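Local coordinates for protein NANS (YJHS), A 9-O-acetyl N-acetylneuraminic acid esterase (Escherichia coli O157:H7 EDL933, PDB 3PT5) that probably hydrolyses the 9-O-acetyl group of 9-O-acetyl-N-acetylneuraminate, a mammalian mucosal sialic acid on which the bacterium can then grow, at residues His78-Met86 with Ile126-Ser134; Leu184-Leu195 with Pro232-Trp242. All coordinates share one frame; numbering follows the deposited sequence.

Contact 1: His78-Met86 with Ile126-Ser134; sequences HCPHDVQDM and IVPCCRGGS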
loop_
_atom_site.group_PDB
_atom_site.type_symbol
_atom_site.label_atom_id
_atom_site.label_comp_id
_atom_site.label_asym_id
_atom_site.label_seq_id
_atom_site.Cartn_x
_atom_site.Cartn_y
_atom_site.Cartn_z
ATOM N N HIS A 78 2.061 -6.300 9.546
ATOM C CA HIS A 78 2.726 -6.557 8.252
ATOM C C HIS A 78 1.782 -6.904 7.107
ATOM O O HIS A 78 2.162 -6.807 5.935
ATOM C CB HIS A 78 3.757 -7.659 8.415
ATOM C CG HIS A 78 3.148 -8.968 8.799
ATOM N ND1 HIS A 78 2.920 -9.314 10.119
ATOM C CD2 HIS A 78 2.690 -10.001 8.050
ATOM C CE1 HIS A 78 2.351 -10.511 10.158
ATOM N NE2 HIS A 78 2.189 -10.945 8.922
ATOM N N CYS A 79 0.542 -7.282 7.435
ATOM C CA CYS A 79 -0.423 -7.676 6.406
ATOM C C CYS A 79 -1.721 -6.901 6.589
ATOM O O CYS A 79 -2.615 -7.370 7.293
ATOM C CB CYS A 79 -0.653 -9.193 6.461
ATOM S SG CYS A 79 -1.492 -9.814 5.002
ATOM N N PRO A 80 -1.803 -5.681 6.019
ATOM C CA PRO A 80 -2.884 -4.753 6.350
ATOM C C PRO A 80 -4.265 -5.094 5.789
ATOM O O PRO A 80 -4.447 -6.024 5.002
ATOM C CB PRO A 80 -2.402 -3.419 5.716
ATOM C CG PRO A 80 -0.921 -3.550 5.589
ATOM C CD PRO A 80 -0.753 -5.015 5.224
ATOM N N HIS A 81 -5.230 -4.270 6.190
ATOM C CA HIS A 81 -6.626 -4.399 5.858
ATOM C C HIS A 81 -6.994 -3.783 4.512
ATOM O O HIS A 81 -7.908 -2.986 4.388
ATOM C CB HIS A 81 -7.451 -3.813 6.997
ATOM C CG HIS A 81 -7.670 -4.766 8.133
ATOM N ND1 HIS A 81 -6.662 -5.509 8.707
ATOM C CD2 HIS A 81 -8.809 -5.099 8.790
ATOM C CE1 HIS A 81 -7.171 -6.258 9.676
ATOM N NE2 HIS A 81 -8.468 -6.018 9.749
ATOM N N ASP A 82 -6.247 -4.170 3.489
ATOM C CA ASP A 82 -6.575 -3.737 2.132
ATOM C C ASP A 82 -7.844 -4.421 1.640
ATOM O O ASP A 82 -8.368 -5.330 2.304
ATOM C CB ASP A 82 -5.360 -3.989 1.239
ATOM C CG ASP A 82 -4.192 -3.004 1.548
ATOM O OD1 ASP A 82 -4.381 -1.791 1.312
ATOM O OD2 ASP A 82 -3.097 -3.428 2.018
ATOM N N VAL A 83 -8.353 -3.990 0.483
ATOM C CA VAL A 83 -9.578 -4.548 -0.075
ATOM C C VAL A 83 -9.419 -6.037 -0.335
ATOM O O VAL A 83 -10.360 -6.835 -0.113
ATOM C CB VAL A 83 -9.949 -3.832 -1.392
ATOM C CG1 VAL A 83 -11.268 -4.343 -1.938
ATOM C CG2 VAL A 83 -9.981 -2.319 -1.183
ATOM N N GLN A 84 -8.238 -6.422 -0.813
ATOM C CA GLN A 84 -7.899 -7.833 -0.901
ATOM C C GLN A 84 -7.230 -8.354 0.365
ATOM O O GLN A 84 -6.220 -7.806 0.824
ATOM C CB GLN A 84 -6.989 -8.079 -2.086
ATOM C CG GLN A 84 -6.781 -9.545 -2.357
ATOM C CD GLN A 84 -5.749 -9.773 -3.415
ATOM O OE1 GLN A 84 -5.039 -8.831 -3.819
ATOM N NE2 GLN A 84 -5.612 -11.020 -3.850
ATOM N N ASP A 85 -7.777 -9.434 0.918
ATOM C CA ASP A 85 -7.302 -9.994 2.180
ATOM C C ASP A 85 -6.224 -11.046 1.944
ATOM O O ASP A 85 -6.510 -12.129 1.406
ATOM C CB ASP A 85 -8.516 -10.608 2.921
ATOM C CG ASP A 85 -8.179 -11.145 4.307
ATOM O OD1 ASP A 85 -6.988 -11.299 4.662
ATOM O OD2 ASP A 85 -9.150 -11.455 5.054
ATOM N N MET A 86 -4.976 -10.711 2.300
ATOM C CA MET A 86 -3.842 -11.616 2.080
ATOM C C MET A 86 -3.428 -12.383 3.338
ATOM O O MET A 86 -2.431 -13.104 3.324
ATOM C CB MET A 86 -2.619 -10.825 1.556
ATOM C CG MET A 86 -2.854 -10.008 0.272
ATOM S SD MET A 86 -3.409 -10.989 -1.132
ATOM C CE MET A 86 -1.855 -11.771 -1.562
ATOM N N ILE A 126 -2.661 4.584 9.156
ATOM C CA ILE A 126 -2.637 4.213 7.739
ATOM C C ILE A 126 -4.062 3.866 7.284
ATOM O O ILE A 126 -4.816 3.242 8.031
ATOM C CB ILE A 126 -1.698 2.986 7.530
ATOM C CG1 ILE A 126 -0.236 3.350 7.873
ATOM C CG2 ILE A 126 -1.816 2.385 6.130
ATOM C CD1 ILE A 126 0.308 4.631 7.316
ATOM N N VAL A 127 -4.411 4.302 6.076
ATOM C CA VAL A 127 -5.703 4.012 5.460
ATOM C C VAL A 127 -5.461 3.066 4.239
ATOM O O VAL A 127 -5.169 3.525 3.153
ATOM C CB VAL A 127 -6.471 5.316 5.045
ATOM C CG1 VAL A 127 -7.870 4.990 4.489
ATOM C CG2 VAL A 127 -6.580 6.284 6.236
ATOM N N PRO A 128 -5.546 1.731 4.468
ATOM C CA PRO A 128 -5.204 0.788 3.405
ATOM C C PRO A 128 -6.376 0.578 2.453
ATOM O O PRO A 128 -7.452 0.107 2.866
ATOM C CB PRO A 128 -4.777 -0.486 4.174
ATOM C CG PRO A 128 -5.416 -0.366 5.504
ATOM C CD PRO A 128 -5.813 1.058 5.752
ATOM N N CYS A 129 -6.136 0.942 1.189
ATOM C CA CYS A 129 -7.135 0.845 0.116
ATOM C C CYS A 129 -6.589 0.220 -1.158
ATOM O O CYS A 129 -6.811 0.761 -2.229
ATOM C CB CYS A 129 -7.723 2.232 -0.186
ATOM S SG CYS A 129 -8.416 3.068 1.247
ATOM N N CYS A 130 -5.862 -0.896 -1.029
ATOM C CA CYS A 130 -5.260 -1.545 -2.193
ATOM C C CYS A 130 -6.025 -2.779 -2.611
ATOM O O CYS A 130 -6.709 -3.412 -1.800
ATOM C CB CYS A 130 -3.828 -1.953 -1.877
ATOM S SG CYS A 130 -2.790 -0.654 -1.196
ATOM N N ARG A 131 -5.878 -3.147 -3.881
ATOM C CA ARG A 131 -6.542 -4.328 -4.402
ATOM C C ARG A 131 -5.615 -4.937 -5.460
ATOM O O ARG A 131 -5.332 -4.314 -6.468
ATOM C CB ARG A 131 -7.926 -3.932 -4.985
ATOM C CG ARG A 131 -8.622 -5.039 -5.804
ATOM C CD ARG A 131 -8.795 -6.223 -4.917
ATOM N NE ARG A 131 -9.788 -7.199 -5.355
ATOM C CZ ARG A 131 -9.508 -8.344 -5.963
ATOM N NH1 ARG A 131 -8.253 -8.680 -6.240
ATOM N NH2 ARG A 131 -10.503 -9.173 -6.271
ATOM N N GLY A 132 -5.130 -6.148 -5.216
ATOM C CA GLY A 132 -4.315 -6.837 -6.228
ATOM C C GLY A 132 -5.116 -6.997 -7.498
ATOM O O GLY A 132 -6.334 -7.225 -7.451
ATOM N N GLY A 133 -4.440 -6.864 -8.636
ATOM C CA GLY A 133 -5.034 -7.084 -9.950
ATOM C C GLY A 133 -6.115 -6.093 -10.306
ATOM O O GLY A 133 -7.071 -6.427 -11.025
ATOM N N SER A 134 -5.972 -4.881 -9.801
ATOM C CA SER A 134 -6.899 -3.803 -10.104
ATOM C C SER A 134 -6.301 -2.901 -11.189
ATOM O O SER A 134 -5.072 -2.862 -11.406
ATOM C CB SER A 134 -7.265 -3.035 -8.819
ATOM O OG SER A 134 -6.104 -2.454 -8.259
#

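Contact 2: Leu184-Leu195 with Pro232-Trp242; sequences LGVCWMQGEFDL and PWFCGDTTWYW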
loop_
_atom_site.group_PDB
_atom_site.type_symbol
_atom_site.label_atom_id
_atom_site.label_comp_id
_atom_site.label_asym_id
_atom_site.label_seq_id
_atom_site.Cartn_x
_atom_site.Cartn_y
_atom_site.Cartn_z
ATOM N N LEU A 184 -1.086 13.379 5.517
ATOM C CA LEU A 184 0.262 13.454 4.961
ATOM C C LEU A 184 0.274 13.211 3.455
ATOM O O LEU A 184 1.274 13.495 2.789
ATOM C CB LEU A 184 1.187 12.439 5.626
ATOM C CG LEU A 184 1.623 12.630 7.086
ATOM C CD1 LEU A 184 2.333 11.372 7.576
ATOM C CD2 LEU A 184 2.517 13.886 7.248
ATOM N N GLY A 185 -0.801 12.612 2.935
ATOM C CA GLY A 185 -0.880 12.325 1.500
ATOM C C GLY A 185 -1.206 10.876 1.212
ATOM O O GLY A 185 -1.623 10.143 2.102
ATOM N N VAL A 186 -1.084 10.514 -0.073
ATOM C CA VAL A 186 -1.421 9.184 -0.572
ATOM C C VAL A 186 -0.146 8.529 -1.082
ATOM O O VAL A 186 0.588 9.125 -1.853
ATOM C CB VAL A 186 -2.444 9.264 -1.736
ATOM C CG1 VAL A 186 -2.753 7.883 -2.334
ATOM C CG2 VAL A 186 -3.747 9.964 -1.292
ATOM N N CYS A 187 0.109 7.309 -0.636
ATOM C CA CYS A 187 1.123 6.447 -1.238
ATOM C C CYS A 187 0.388 5.554 -2.219
ATOM O O CYS A 187 -0.397 4.706 -1.835
ATOM C CB CYS A 187 1.837 5.596 -0.171
ATOM S SG CYS A 187 2.759 6.639 0.983
ATOM N N TRP A 188 0.681 5.759 -3.492
ATOM C CA TRP A 188 -0.011 5.105 -4.607
ATOM C C TRP A 188 0.990 4.242 -5.357
ATOM O O TRP A 188 1.992 4.768 -5.801
ATOM C CB TRP A 188 -0.493 6.206 -5.546
ATOM C CG TRP A 188 -1.143 5.734 -6.789
ATOM C CD1 TRP A 188 -0.594 5.736 -8.039
ATOM C CD2 TRP A 188 -2.467 5.168 -6.928
ATOM N NE1 TRP A 188 -1.499 5.227 -8.955
ATOM C CE2 TRP A 188 -2.640 4.852 -8.297
ATOM C CE3 TRP A 188 -3.506 4.870 -6.026
ATOM C CZ2 TRP A 188 -3.823 4.284 -8.796
ATOM C CZ3 TRP A 188 -4.685 4.294 -6.525
ATOM C CH2 TRP A 188 -4.831 4.022 -7.898
ATOM N N MET A 189 0.708 2.939 -5.540
ATOM C CA MET A 189 1.524 2.120 -6.436
ATOM C C MET A 189 0.573 1.335 -7.268
ATOM O O MET A 189 -0.070 0.422 -6.773
ATOM C CB MET A 189 2.468 1.157 -5.692
ATOM C CG MET A 189 3.554 1.918 -4.989
ATOM S SD MET A 189 4.650 0.965 -3.973
ATOM C CE MET A 189 5.561 0.041 -5.201
ATOM N N GLN A 190 0.469 1.733 -8.530
ATOM C CA GLN A 190 -0.477 1.131 -9.444
ATOM C C GLN A 190 -0.040 1.385 -10.875
ATOM O O GLN A 190 0.593 2.398 -11.180
ATOM C CB GLN A 190 -1.843 1.749 -9.216
ATOM C CG GLN A 190 -2.987 0.997 -9.863
ATOM C CD GLN A 190 -3.162 1.344 -11.318
ATOM O OE1 GLN A 190 -2.896 2.464 -11.717
ATOM N NE2 GLN A 190 -3.639 0.385 -12.119
ATOM N N GLY A 191 -0.373 0.436 -11.738
ATOM C CA GLY A 191 -0.157 0.589 -13.170
ATOM C C GLY A 191 0.077 -0.717 -13.870
ATOM O O GLY A 191 -0.195 -0.850 -15.073
ATOM N N GLU A 192 0.573 -1.699 -13.114
ATOM C CA GLU A 192 1.060 -2.967 -13.694
ATOM C C GLU A 192 0.064 -3.590 -14.673
ATOM O O GLU A 192 0.437 -3.942 -15.785
ATOM C CB GLU A 192 1.302 -3.979 -12.587
ATOM C CG GLU A 192 2.600 -3.756 -11.790
ATOM C CD GLU A 192 2.447 -2.824 -10.597
ATOM O OE1 GLU A 192 1.376 -2.222 -10.391
ATOM O OE2 GLU A 192 3.463 -2.679 -9.837
ATOM N N PHE A 193 -1.178 -3.781 -14.242
ATOM C CA PHE A 193 -2.140 -4.480 -15.139
ATOM C C PHE A 193 -2.486 -3.635 -16.347
ATOM O O PHE A 193 -2.708 -4.163 -17.452
ATOM C CB PHE A 193 -3.394 -4.930 -14.394
ATOM C CG PHE A 193 -3.253 -6.279 -13.758
ATOM C CD1 PHE A 193 -2.012 -6.730 -13.307
ATOM C CD2 PHE A 193 -4.358 -7.110 -13.616
ATOM C CE1 PHE A 193 -1.878 -7.973 -12.729
ATOM C CE2 PHE A 193 -4.221 -8.366 -13.044
ATOM C CZ PHE A 193 -2.996 -8.799 -12.607
ATOM N N ASP A 194 -2.512 -2.331 -16.157
ATOM C CA ASP A 194 -2.779 -1.423 -17.291
ATOM C C ASP A 194 -1.670 -1.456 -18.353
ATOM O O ASP A 194 -1.932 -1.178 -19.522
ATOM C CB ASP A 194 -3.066 0.003 -16.813
ATOM C CG ASP A 194 -4.441 0.130 -16.165
ATOM O OD1 ASP A 194 -5.457 -0.243 -16.811
ATOM O OD2 ASP A 194 -4.528 0.611 -15.021
ATOM N N LEU A 195 -0.453 -1.817 -17.960
ATOM C CA LEU A 195 0.645 -1.971 -18.914
ATOM C C LEU A 195 0.359 -3.014 -19.976
ATOM O O LEU A 195 0.927 -2.972 -21.066
ATOM C CB LEU A 195 1.925 -2.400 -18.215
ATOM C CG LEU A 195 2.542 -1.475 -17.185
ATOM C CD1 LEU A 195 3.669 -2.222 -16.459
ATOM C CD2 LEU A 195 3.070 -0.250 -17.861
ATOM N N PRO A 232 -0.251 15.688 -1.506
ATOM C CA PRO A 232 0.649 14.915 -2.341
ATOM C C PRO A 232 0.244 13.447 -2.547
ATOM O O PRO A 232 -0.214 12.760 -1.620
ATOM C CB PRO A 232 1.984 14.967 -1.587
ATOM C CG PRO A 232 1.629 15.208 -0.179
ATOM C CD PRO A 232 0.368 16.045 -0.216
ATOM N N TRP A 233 0.441 13.011 -3.772
ATOM C CA TRP A 233 0.406 11.606 -4.157
ATOM C C TRP A 233 1.845 11.192 -4.417
ATOM O O TRP A 233 2.480 11.668 -5.344
ATOM C CB TRP A 233 -0.443 11.372 -5.406
ATOM C CG TRP A 233 -1.894 11.429 -5.096
ATOM C CD1 TRP A 233 -2.538 12.451 -4.477
ATOM C CD2 TRP A 233 -2.894 10.440 -5.403
ATOM N NE1 TRP A 233 -3.883 12.173 -4.362
ATOM C CE2 TRP A 233 -4.130 10.940 -4.925
ATOM C CE3 TRP A 233 -2.863 9.182 -6.023
ATOM C CZ2 TRP A 233 -5.335 10.214 -5.039
ATOM C CZ3 TRP A 233 -4.065 8.463 -6.152
ATOM C CH2 TRP A 233 -5.279 8.985 -5.666
ATOM N N PHE A 234 2.332 10.284 -3.586
ATOM C CA PHE A 234 3.645 9.684 -3.741
ATOM C C PHE A 234 3.477 8.413 -4.540
ATOM O O PHE A 234 2.911 7.420 -4.067
ATOM C CB PHE A 234 4.257 9.407 -2.379
ATOM C CG PHE A 234 4.389 10.631 -1.547
ATOM C CD1 PHE A 234 5.475 11.501 -1.728
ATOM C CD2 PHE A 234 3.401 10.951 -0.629
ATOM C CE1 PHE A 234 5.591 12.665 -0.940
ATOM C CE2 PHE A 234 3.500 12.105 0.153
ATOM C CZ PHE A 234 4.588 12.973 -0.019
ATOM N N CYS A 235 3.874 8.497 -5.798
ATOM C CA CYS A 235 3.557 7.422 -6.740
ATOM C C CYS A 235 4.804 6.566 -6.922
ATOM O O CYS A 235 5.844 7.043 -7.395
ATOM C CB CYS A 235 3.096 8.017 -8.068
ATOM S SG CYS A 235 1.630 8.999 -7.900
ATOM N N GLY A 236 4.719 5.304 -6.532
ATOM C CA GLY A 236 5.877 4.430 -6.566
ATOM C C GLY A 236 6.060 3.707 -7.884
ATOM O O GLY A 236 5.111 3.448 -8.631
ATOM N N ASP A 237 7.306 3.345 -8.132
ATOM C CA ASP A 237 7.689 2.580 -9.311
ATOM C C ASP A 237 7.227 1.105 -9.207
ATOM O O ASP A 237 6.528 0.700 -8.249
ATOM C CB ASP A 237 9.221 2.679 -9.440
ATOM C CG ASP A 237 9.735 2.555 -10.888
ATOM O OD1 ASP A 237 8.938 2.279 -11.813
ATOM O OD2 ASP A 237 10.965 2.743 -11.083
ATOM N N THR A 238 7.591 0.308 -10.199
ATOM C CA THR A 238 7.232 -1.108 -10.218
ATOM C C THR A 238 8.509 -1.947 -10.374
ATOM O O THR A 238 9.620 -1.393 -10.377
ATOM C CB THR A 238 6.194 -1.403 -11.318
ATOM O OG1 THR A 238 5.748 -2.768 -11.211
ATOM C CG2 THR A 238 6.743 -1.136 -12.691
ATOM N N THR A 239 8.357 -3.277 -10.442
ATOM C CA THR A 239 9.519 -4.170 -10.511
ATOM C C THR A 239 10.120 -4.260 -11.903
ATOM O O THR A 239 9.485 -3.878 -12.895
ATOM C CB THR A 239 9.195 -5.615 -10.079
ATOM O OG1 THR A 239 8.555 -6.304 -11.163
ATOM C CG2 THR A 239 8.315 -5.622 -8.856
ATOM N N TRP A 240 11.304 -4.855 -11.964
ATOM C CA TRP A 240 12.026 -4.961 -13.216
ATOM C C TRP A 240 11.279 -5.786 -14.235
ATOM O O TRP A 240 11.428 -5.557 -15.431
ATOM C CB TRP A 240 13.414 -5.560 -12.989
ATOM C CG TRP A 240 13.474 -6.962 -12.435
ATOM C CD1 TRP A 240 13.692 -7.316 -11.117
ATOM C CD2 TRP A 240 13.423 -8.188 -13.177
ATOM N NE1 TRP A 240 13.750 -8.698 -11.003
ATOM C CE2 TRP A 240 13.595 -9.249 -12.248
ATOM C CE3 TRP A 240 13.244 -8.501 -14.541
ATOM C CZ2 TRP A 240 13.567 -10.596 -12.638
ATOM C CZ3 TRP A 240 13.220 -9.852 -14.921
ATOM C CH2 TRP A 240 13.373 -10.873 -13.968
ATOM N N TYR A 241 10.477 -6.742 -13.759
ATOM C CA TYR A 241 9.665 -7.587 -14.669
ATOM C C TYR A 241 8.777 -6.717 -15.577
ATOM O O TYR A 241 8.748 -6.880 -16.838
ATOM C CB TYR A 241 8.803 -8.589 -13.873
ATOM C CG TYR A 241 7.758 -9.210 -14.783
ATOM C CD1 TYR A 241 8.110 -10.229 -15.666
ATOM C CD2 TYR A 241 6.459 -8.729 -14.813
ATOM C CE1 TYR A 241 7.178 -10.783 -16.538
ATOM C CE2 TYR A 241 5.507 -9.265 -15.691
ATOM C CZ TYR A 241 5.892 -10.286 -16.550
ATOM O OH TYR A 241 4.984 -10.822 -17.412
ATOM N N TRP A 242 8.050 -5.794 -14.948
ATOM C CA TRP A 242 7.061 -4.970 -15.649
ATOM C C TRP A 242 7.743 -3.957 -16.579
ATOM O O TRP A 242 7.353 -3.777 -17.729
ATOM C CB TRP A 242 6.207 -4.257 -14.597
ATOM C CG TRP A 242 5.379 -5.215 -13.799
ATOM C CD1 TRP A 242 5.622 -5.657 -12.507
ATOM C CD2 TRP A 242 4.217 -5.919 -14.251
ATOM N NE1 TRP A 242 4.648 -6.531 -12.122
ATOM C CE2 TRP A 242 3.776 -6.736 -13.163
ATOM C CE3 TRP A 242 3.493 -5.929 -15.453
ATOM C CZ2 TRP A 242 2.638 -7.551 -13.243
ATOM C CZ3 TRP A 242 2.345 -6.749 -15.539
ATOM C CH2 TRP A 242 1.937 -7.554 -14.431
HETATM O O HOH W 1 2.497 3.924 -9.072
HETATM O O HOH W 2 3.712 0.115 -9.095
#

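Contact 1: His78-Met86 with Ile126-Ser134
Gln84 OE1 is gripped from two sides of the fold: it accepts a weak bond from Gly132 N at 3.0 Å and another hydrogen bond from Tyr35 OH. An extended chain carries the amide there. The side chains of Gln84 and Arg131 cross at about a right angle, amide and guanidinium planes 39° apart, with Gln84 CB 3.8 Å from Arg131 CD; the guanidinium turns to His152 O and, weakly, to Gly132 O. Asp82, in the same loop, lies over Pro128 and Cys130, and its OD1 takes a hydrogen bond from Cys130 N at 2.9 Å. The amide reaches the anti side of the carboxylate, 32° out of its plane. With chi1 at -71°, CG lies beside the aspartate's own backbone N, which brings Asp82 OD1 to 3.2 Å from Pro128 CB. Cys130 SG flanks OD1 as well. Between these two side chains the backbones pair: Val83 N gives a weak bond of 2.9 Å to Cys130 O, and Val83 CB and CG2 lie against that oxygen. Arg131 to Ser134 form a type II turn. Two side-chain acceptors thus meet main-chain N-H groups at Cys130 and Gly132, the carboxylate bond the firmer, and a negative charge beside buried Cys130 would probably polarise its peptide.

Contact 2: Leu184-Leu195 with Pro232-Trp242
Glu192, past the end of strand 184-189, crosses the indole of Trp242 at about a right angle. Glu192 CB lies 3.7 Å from Trp242 CE2. Glu192 CG comes down over the ring face in a CH-pi contact, 3.4 Å from the centroid of the Trp242 five-membered ring and almost on its normal, while Tyr241 of the same helical turn covers the opposite face. At chi2 (88°) the chain bends away from the indole, and the carboxylate stands at 78° to the ring plane. Glu192 CD passes Thr238 OG1 at 3.4 Å, and Glu192 OE2 takes the hydrogen bond of Thr238 OG1 at 2.7 Å on its anti side. Water 2 joins OE2 to Asp237 O, and Asn31 also bonds to OE2, so three donors grip this one oxygen of a buried residue.

Before this loop the segments run as neighbouring parallel strands, 184-189 and 233-236, of the central sheet in an SGNH-hydrolase fold. Val186 and Trp188 each give and receive a backbone bond, in the order Pro232 O, Phe234 N, Phe234 O, Gly236 N. On the face turned to helix 203-218, Val186 CB sits centrally over the Trp233 indole. Trp188 meets the same indole obliquely, Trp188 CE3 3.6 Å from Trp233 CZ3 and the six-membered rings inclined at 54°. Cys235 SG adds an oblique sulfur-aromatic contact to Trp188. Toward helix 315-335, the edge of Phe234 lies against Leu184 O. Where the strands end, water 1 bridges Gln190 N and Gly236 O.

From the N terminus, strand 20-28 comes first and takes a central place in the mixed sheet. Contact 1 closes first: after 39 intervening residues, including helix 107-114, strand 122-130 comes back against the loop that follows strand 73-75. Contact 2 opens only afterwards, so the two stand in series, neither nesting nor crossing. It joins strands 182-189 and 233-236 across a connection that includes helix 203-218. Strand 20-28 lies between strands 122-130 and 182-189 and bonds to both, so both contacts reach the same sheet, their centres about 14 Å apart. The loops past the strands also touch directly, with Gly133 CA 3.4 Å from Phe193 CE2.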